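Local coordinates for putative OmpA family lipoprotein (Burkholderia cenocepacia, PDB 5LKW) that binds the peptidoglycan component diaminopimelic acid and probably acts in the Tol-Pal system, which is important for outer-membrane integrity and for outer-membrane invagination during cell division, at residues A[38-42]-A[117-121]; A[50-56]-A[90-96]. All blocks are in the same frame, centred on the assembly; numbering follows the deposited sequence.

Interaction 1: A[38-42]-A[117-121]; sequences HAQYL and DLVYQ
Tyr120 and His38 bury the most surface here, with Leu118 next, and the contact is built round their two rings. Leu118 reaches His38 from the strand with a single methyl. Its CD2 stands over one face of the imidazole, 3.4 Å from the ring centroid and 17° off the normal, which meets the geometry of a CH-pi contact; the closest approach is Leu118 CD2 to His38 CG, 3.3 Å. A chi2 of 90° turns the ring plane roughly perpendicular to the CA-CB-CG plane of His38, which puts one face toward that methyl.

Tyr120 meets the same imidazole at its rim. The centroids of the His38 and Tyr120 rings are 5.6 Å apart and their planes differ by 21°, so neither ring covers the other; the exact spacing where the hydroxyl end meets the imidazole edge is doubtful. Leu42 and Tyr120 point at each other, and Leu42 CD2 meets Tyr120 CE1 at 3.6 Å, near the ring plane. Tyr41 completes the aromatic cluster obliquely, its CD2 lying 4.3 Å from Tyr120 CE1, while its own hydroxyl bonds to Arg48 and Asp4.

The axes of the helix and strand segments approach no closer than 12.5 Å, so side chains alone bridge the gap; no hydrogen bond crosses it. This is helix-on-sheet packing in an OmpA-like domain, helix 32-44 lying over strand 115-120. Met80 of helix 62-82 also touches His38 and Leu42, and Leu6 touches Tyr120.

Both imidazole nitrogens are hydrogen-bonded elsewhere, ND1 to Leu34 O of the preceding helical turn, which should limit rotation of the ring. Tyr120 OH, by contrast, is buried with no polar partner in the model. Cohesion between the segments therefore rests chiefly on the Leu118 CH-pi contact and the Leu42 methyl.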
loop_
_atom_site.group_PDB
_atom_site.type_symbol
_atom_site.label_atom_id
_atom_site.label_comp_id
_atom_site.label_asym_id
_atom_site.label_seq_id
_atom_site.Cartn_x
_atom_site.Cartn_y
_atom_site.Cartn_z
ATOM N N HIS A 38 -5.758 -8.018 -6.523
ATOM C CA HIS A 38 -4.590 -7.405 -7.158
ATOM C C HIS A 38 -3.564 -8.401 -7.689
ATOM O O HIS A 38 -3.093 -8.220 -8.808
ATOM C CB HIS A 38 -3.980 -6.291 -6.313
ATOM C CG HIS A 38 -4.784 -5.026 -6.366
ATOM N ND1 HIS A 38 -5.807 -4.753 -5.478
ATOM C CD2 HIS A 38 -4.762 -3.994 -7.246
ATOM C CE1 HIS A 38 -6.348 -3.586 -5.782
ATOM N NE2 HIS A 38 -5.743 -3.113 -6.858
ATOM N N ALA A 39 -3.256 -9.431 -6.884
ATOM C CA ALA A 39 -2.335 -10.507 -7.269
ATOM C C ALA A 39 -2.766 -11.185 -8.584
ATOM O O ALA A 39 -1.933 -11.413 -9.460
ATOM C CB ALA A 39 -2.200 -11.544 -6.166
ATOM N N GLN A 40 -4.054 -11.496 -8.694
ATOM C CA GLN A 40 -4.598 -12.143 -9.883
ATOM C C GLN A 40 -4.407 -11.234 -11.100
ATOM O O GLN A 40 -3.904 -11.678 -12.137
ATOM C CB GLN A 40 -6.084 -12.499 -9.678
ATOM C CG GLN A 40 -6.705 -13.475 -10.681
ATOM C CD GLN A 40 -5.814 -14.668 -11.011
ATOM O OE1 GLN A 40 -5.310 -15.363 -10.119
ATOM N NE2 GLN A 40 -5.634 -14.922 -12.304
ATOM N N TYR A 41 -4.760 -9.957 -10.960
ATOM C CA TYR A 41 -4.495 -8.999 -12.013
ATOM C C TYR A 41 -3.011 -8.967 -12.422
ATOM O O TYR A 41 -2.685 -9.152 -13.596
ATOM C CB TYR A 41 -5.029 -7.604 -11.663
ATOM C CG TYR A 41 -4.762 -6.613 -12.766
ATOM C CD1 TYR A 41 -5.768 -6.228 -13.654
ATOM C CD2 TYR A 41 -3.503 -6.084 -12.935
ATOM C CE1 TYR A 41 -5.521 -5.313 -14.667
ATOM C CE2 TYR A 41 -3.236 -5.176 -13.954
ATOM C CZ TYR A 41 -4.242 -4.786 -14.811
ATOM O OH TYR A 41 -3.940 -3.878 -15.823
ATOM N N LEU A 42 -2.121 -8.776 -11.457
ATOM C CA LEU A 42 -0.676 -8.776 -11.709
ATOM C C LEU A 42 -0.086 -10.036 -12.446
ATOM O O LEU A 42 0.615 -9.907 -13.458
ATOM C CB LEU A 42 0.095 -8.455 -10.418
ATOM C CG LEU A 42 0.001 -6.971 -9.972
ATOM C CD1 LEU A 42 0.619 -6.755 -8.594
ATOM C CD2 LEU A 42 0.621 -6.013 -10.991
ATOM N N ASP A 117 -0.311 2.596 -0.609
ATOM C CA ASP A 117 -1.024 2.654 -1.875
ATOM C C ASP A 117 -0.329 1.829 -2.964
ATOM O O ASP A 117 0.906 1.921 -3.146
ATOM C CB ASP A 117 -1.138 4.109 -2.425
ATOM C CG ASP A 117 -1.760 5.085 -1.438
ATOM O OD1 ASP A 117 -2.776 4.732 -0.773
ATOM O OD2 ASP A 117 -1.239 6.237 -1.373
ATOM N N LEU A 118 -1.178 1.162 -3.758
ATOM C CA LEU A 118 -0.768 0.445 -4.957
ATOM C C LEU A 118 -0.838 1.464 -6.054
ATOM O O LEU A 118 -1.937 1.901 -6.416
ATOM C CB LEU A 118 -1.725 -0.741 -5.227
ATOM C CG LEU A 118 -1.647 -2.040 -4.376
ATOM C CD1 LEU A 118 -2.003 -1.844 -2.996
ATOM C CD2 LEU A 118 -2.639 -3.079 -4.888
ATOM N N VAL A 119 0.324 1.871 -6.581
ATOM C CA VAL A 119 0.319 2.906 -7.637
ATOM C C VAL A 119 0.742 2.249 -8.977
ATOM O O VAL A 119 1.902 1.902 -9.196
ATOM C CB VAL A 119 1.201 4.106 -7.255
ATOM C CG1 VAL A 119 1.044 5.262 -8.280
ATOM C CG2 VAL A 119 0.925 4.575 -5.741
ATOM N N TYR A 120 -0.230 2.052 -9.847
ATOM C CA TYR A 120 -0.022 1.205 -11.006
ATOM C C TYR A 120 0.629 2.080 -12.037
ATOM O O TYR A 120 0.142 3.197 -12.288
ATOM C CB TYR A 120 -1.350 0.645 -11.479
ATOM C CG TYR A 120 -1.736 -0.665 -10.800
ATOM C CD1 TYR A 120 -1.132 -1.875 -11.196
ATOM C CD2 TYR A 120 -2.695 -0.705 -9.765
ATOM C CE1 TYR A 120 -1.469 -3.082 -10.599
ATOM C CE2 TYR A 120 -3.066 -1.915 -9.162
ATOM C CZ TYR A 120 -2.437 -3.127 -9.597
ATOM O OH TYR A 120 -2.745 -4.389 -9.077
ATOM N N GLN A 121 1.764 1.591 -12.558
ATOM C CA GLN A 121 2.623 2.314 -13.522
ATOM C C GLN A 121 2.040 2.339 -14.932
ATOM O O GLN A 121 1.420 1.360 -15.389
ATOM C CB GLN A 121 4.056 1.710 -13.603
ATOM C CG GLN A 121 4.917 1.874 -12.342
ATOM C CD GLN A 121 4.761 3.257 -11.724
ATOM O OE1 GLN A 121 3.898 3.461 -10.865
ATOM N NE2 GLN A 121 5.583 4.222 -12.173
#

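Interaction 2: A[50-56]-A[90-96]. With API (2,6-diaminopimelic acid), chain C.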
loop_
_atom_site.group_PDB
_atom_site.type_symbol
_atom_site.label_atom_id
_atom_site.label_comp_id
_atom_site.label_asym_id
_atom_site.label_seq_id
_atom_site.Cartn_x
_atom_site.Cartn_y
_atom_site.Cartn_z
ATOM N N VAL A 50 3.600 -2.192 -10.509
ATOM C CA VAL A 50 2.895 -1.468 -9.454
ATOM C C VAL A 50 3.965 -0.930 -8.516
ATOM O O VAL A 50 4.906 -1.626 -8.155
ATOM C CB VAL A 50 1.856 -2.378 -8.705
ATOM C CG1 VAL A 50 2.534 -3.529 -7.958
ATOM C CG2 VAL A 50 0.987 -1.587 -7.754
ATOM N N LEU A 51 3.818 0.334 -8.152
ATOM C CA LEU A 51 4.643 0.921 -7.135
ATOM C C LEU A 51 3.856 0.878 -5.845
ATOM O O LEU A 51 2.747 1.387 -5.790
ATOM C CB LEU A 51 4.927 2.372 -7.497
ATOM C CG LEU A 51 5.871 3.120 -6.595
ATOM C CD1 LEU A 51 7.332 2.647 -6.762
ATOM C CD2 LEU A 51 5.716 4.636 -6.945
ATOM N N ILE A 52 4.439 0.321 -4.794
ATOM C CA ILE A 52 3.725 0.234 -3.517
ATOM C C ILE A 52 4.378 1.248 -2.587
ATOM O O ILE A 52 5.503 1.060 -2.190
ATOM C CB ILE A 52 3.824 -1.207 -2.889
ATOM C CG1 ILE A 52 3.143 -2.286 -3.773
ATOM C CG2 ILE A 52 3.213 -1.264 -1.457
ATOM C CD1 ILE A 52 3.812 -3.641 -3.489
ATOM N N GLN A 53 3.653 2.319 -2.255
ATOM C CA GLN A 53 4.122 3.456 -1.441
ATOM C C GLN A 53 3.529 3.395 -0.009
ATOM O O GLN A 53 2.299 3.491 0.171
ATOM C CB GLN A 53 3.647 4.774 -2.045
ATOM C CG GLN A 53 3.948 5.003 -3.513
ATOM C CD GLN A 53 3.680 6.437 -3.900
ATOM O OE1 GLN A 53 2.555 6.921 -3.784
ATOM N NE2 GLN A 53 4.714 7.130 -4.352
ATOM N N GLY A 54 4.412 3.237 0.973
ATOM C CA GLY A 54 4.099 3.311 2.399
ATOM C C GLY A 54 4.179 4.740 2.950
ATOM O O GLY A 54 5.112 5.483 2.645
ATOM N N ASN A 55 3.188 5.089 3.746
ATOM C CA ASN A 55 2.978 6.424 4.329
ATOM C C ASN A 55 2.727 6.178 5.835
ATOM O O ASN A 55 2.366 5.059 6.247
ATOM C CB ASN A 55 1.788 7.176 3.681
ATOM C CG ASN A 55 1.962 7.416 2.156
ATOM O OD1 ASN A 55 2.454 8.453 1.765
ATOM N ND2 ASN A 55 1.587 6.436 1.319
ATOM N N THR A 56 2.930 7.203 6.660
ATOM C CA THR A 56 2.761 7.066 8.086
ATOM C C THR A 56 1.973 8.330 8.540
ATOM O O THR A 56 1.875 9.314 7.802
ATOM C CB THR A 56 4.133 7.031 8.836
ATOM O OG1 THR A 56 4.722 8.354 8.802
ATOM C CG2 THR A 56 5.100 6.005 8.245
ATOM N N MET A 90 6.819 -5.413 -8.936
ATOM C CA MET A 90 6.494 -4.754 -7.669
ATOM C C MET A 90 7.699 -4.007 -7.172
ATOM O O MET A 90 8.810 -4.553 -7.154
ATOM C CB MET A 90 6.103 -5.807 -6.627
ATOM C CG MET A 90 4.744 -6.430 -6.913
ATOM S SD MET A 90 4.220 -7.486 -5.593
ATOM C CE MET A 90 5.610 -8.691 -5.581
ATOM N N GLU A 91 7.479 -2.771 -6.743
ATOM C CA GLU A 91 8.539 -2.004 -6.097
ATOM C C GLU A 91 7.975 -1.407 -4.788
ATOM O O GLU A 91 6.941 -0.733 -4.831
ATOM C CB GLU A 91 9.057 -0.915 -7.037
ATOM C CG GLU A 91 10.339 -0.212 -6.504
ATOM C CD GLU A 91 10.768 0.929 -7.429
ATOM O OE1 GLU A 91 10.230 0.976 -8.551
ATOM O OE2 GLU A 91 11.608 1.765 -7.051
ATOM N N ALA A 92 8.601 -1.723 -3.641
ATOM C CA ALA A 92 8.138 -1.190 -2.325
ATOM C C ALA A 92 8.974 0.045 -2.010
ATOM O O ALA A 92 10.194 -0.052 -1.911
ATOM C CB ALA A 92 8.323 -2.210 -1.227
ATOM N N VAL A 93 8.339 1.207 -1.908
ATOM C CA VAL A 93 9.024 2.430 -1.433
ATOM C C VAL A 93 8.308 3.107 -0.240
ATOM O O VAL A 93 7.122 2.847 0.029
ATOM C CB VAL A 93 9.173 3.459 -2.557
ATOM C CG1 VAL A 93 10.084 2.906 -3.631
ATOM C CG2 VAL A 93 7.774 3.863 -3.128
ATOM N N SER A 94 9.015 3.996 0.439
ATOM C CA SER A 94 8.449 4.771 1.566
ATOM C C SER A 94 8.458 6.290 1.319
ATOM O O SER A 94 9.518 6.849 0.997
ATOM C CB SER A 94 9.270 4.564 2.827
ATOM O OG SER A 94 8.585 5.151 3.966
ATOM N N LEU A 95 7.307 6.928 1.534
ATOM C CA LEU A 95 7.173 8.383 1.727
ATOM C C LEU A 95 7.165 8.878 3.195
ATOM O O LEU A 95 7.058 10.090 3.472
ATOM C CB LEU A 95 5.930 8.897 0.999
ATOM C CG LEU A 95 5.831 8.425 -0.464
ATOM C CD1 LEU A 95 4.593 8.849 -1.103
ATOM C CD2 LEU A 95 7.022 8.839 -1.326
ATOM N N GLY A 96 7.324 7.963 4.128
ATOM C CA GLY A 96 7.345 8.330 5.508
ATOM C C GLY A 96 6.130 9.181 5.859
ATOM O O GLY A 96 4.969 8.857 5.473
HETATM C C API C . 2.364 5.600 12.481
HETATM C CA API C . 3.230 6.324 13.484
HETATM C C3 API C . 2.649 6.594 14.872
HETATM C C4 API C . 3.716 7.326 15.712
HETATM C C5 API C . 3.987 6.712 17.098
HETATM C C6 API C . 5.175 7.342 17.849
HETATM O O API C . 2.305 6.126 11.378
HETATM O OXT API C . 1.737 4.535 12.684
HETATM N N API C . 3.520 7.623 12.881
HETATM O O HOH W 1 3.632 10.268 3.524
#
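Three flat groups meet apolar carbons across the strands. Leu51 CD1 lies over one face of the Glu91 carboxylate, 3.8 Å from Glu91 OE1; with CG opposite the backbone N (chi1 -175°), Leu51 turns this methyl toward both Glu91 and Val93 CG2. The Gln53 carboxamide has Leu95 CD1 over a face, 3.7 Å from Gln53 NE2. The Asn55 carboxamide is met at its oxygen, where Leu95 CB comes within 3.6 Å of Asn55 OD1, from above the amide plane. A water hydrogen-bonds at 2.8 Å to both Asn55 OD1 and Gly96 O, although it has more acceptors around it than protons to give.

Leu51, Gln53, Asn55, Glu91 and Val93 point to one face of the sheet, Val50, Ile52, Met90, Ala92 and Ser94 to the other. There Val50 CG1 and Met90 CG run alongside at 3.8 Å, and Arg77 of helix 62-82 touches Ile52 and Met90.

Parallel pairing is established by the alternation of bonds from Glu91 N to Val50 O through to Leu95 N to Gly54 O. The straightest is Ile52 N to Glu91 O, 2.7 Å and 174° at the hydrogen. Beyond Leu95 the pattern distorts: Thr56 N still reaches Gly96 O at 2.9 Å, but lies 48° out of the carbonyl plane. Ser94 OG closes an ST turn by accepting from Gly96 N and is also hydrogen-bonded to Leu66 O of helix 62-82.

With that helix between them in the chain, the strands form a beta-alpha-beta unit. Just past the C-terminal end of strand 50-55, Thr56 joins the diaminopimelic acid pocket by packing, its CB 3.3 Å from ligand atom O, while Arg72, Asp23, Asn65, Asp57 and Arg59 hydrogen-bond the ligand.

In the fold
From the N terminus, the chain forms edge strand 17-19, then helix 32-44, which holds the first half of interaction 1. Strand 50-55 is the next element and opens interaction 2; helix 62-82 carries the chain over to strand 90-96, closing that contact across 33 intervening residues. Only after helix 107-113 does strand 115-120 close interaction 1, whose 74-residue loop contains all of interaction 2. The two contacts do not cross. They share one mixed sheet, ordered 17-19, 115-120, 50-55, 90-96, and meet where Val119 N lies 2.6 Å from Leu51 O, a probable hydrogen bond. Interaction 1 ties a helix to the sheet; interaction 2 joins two strands within it.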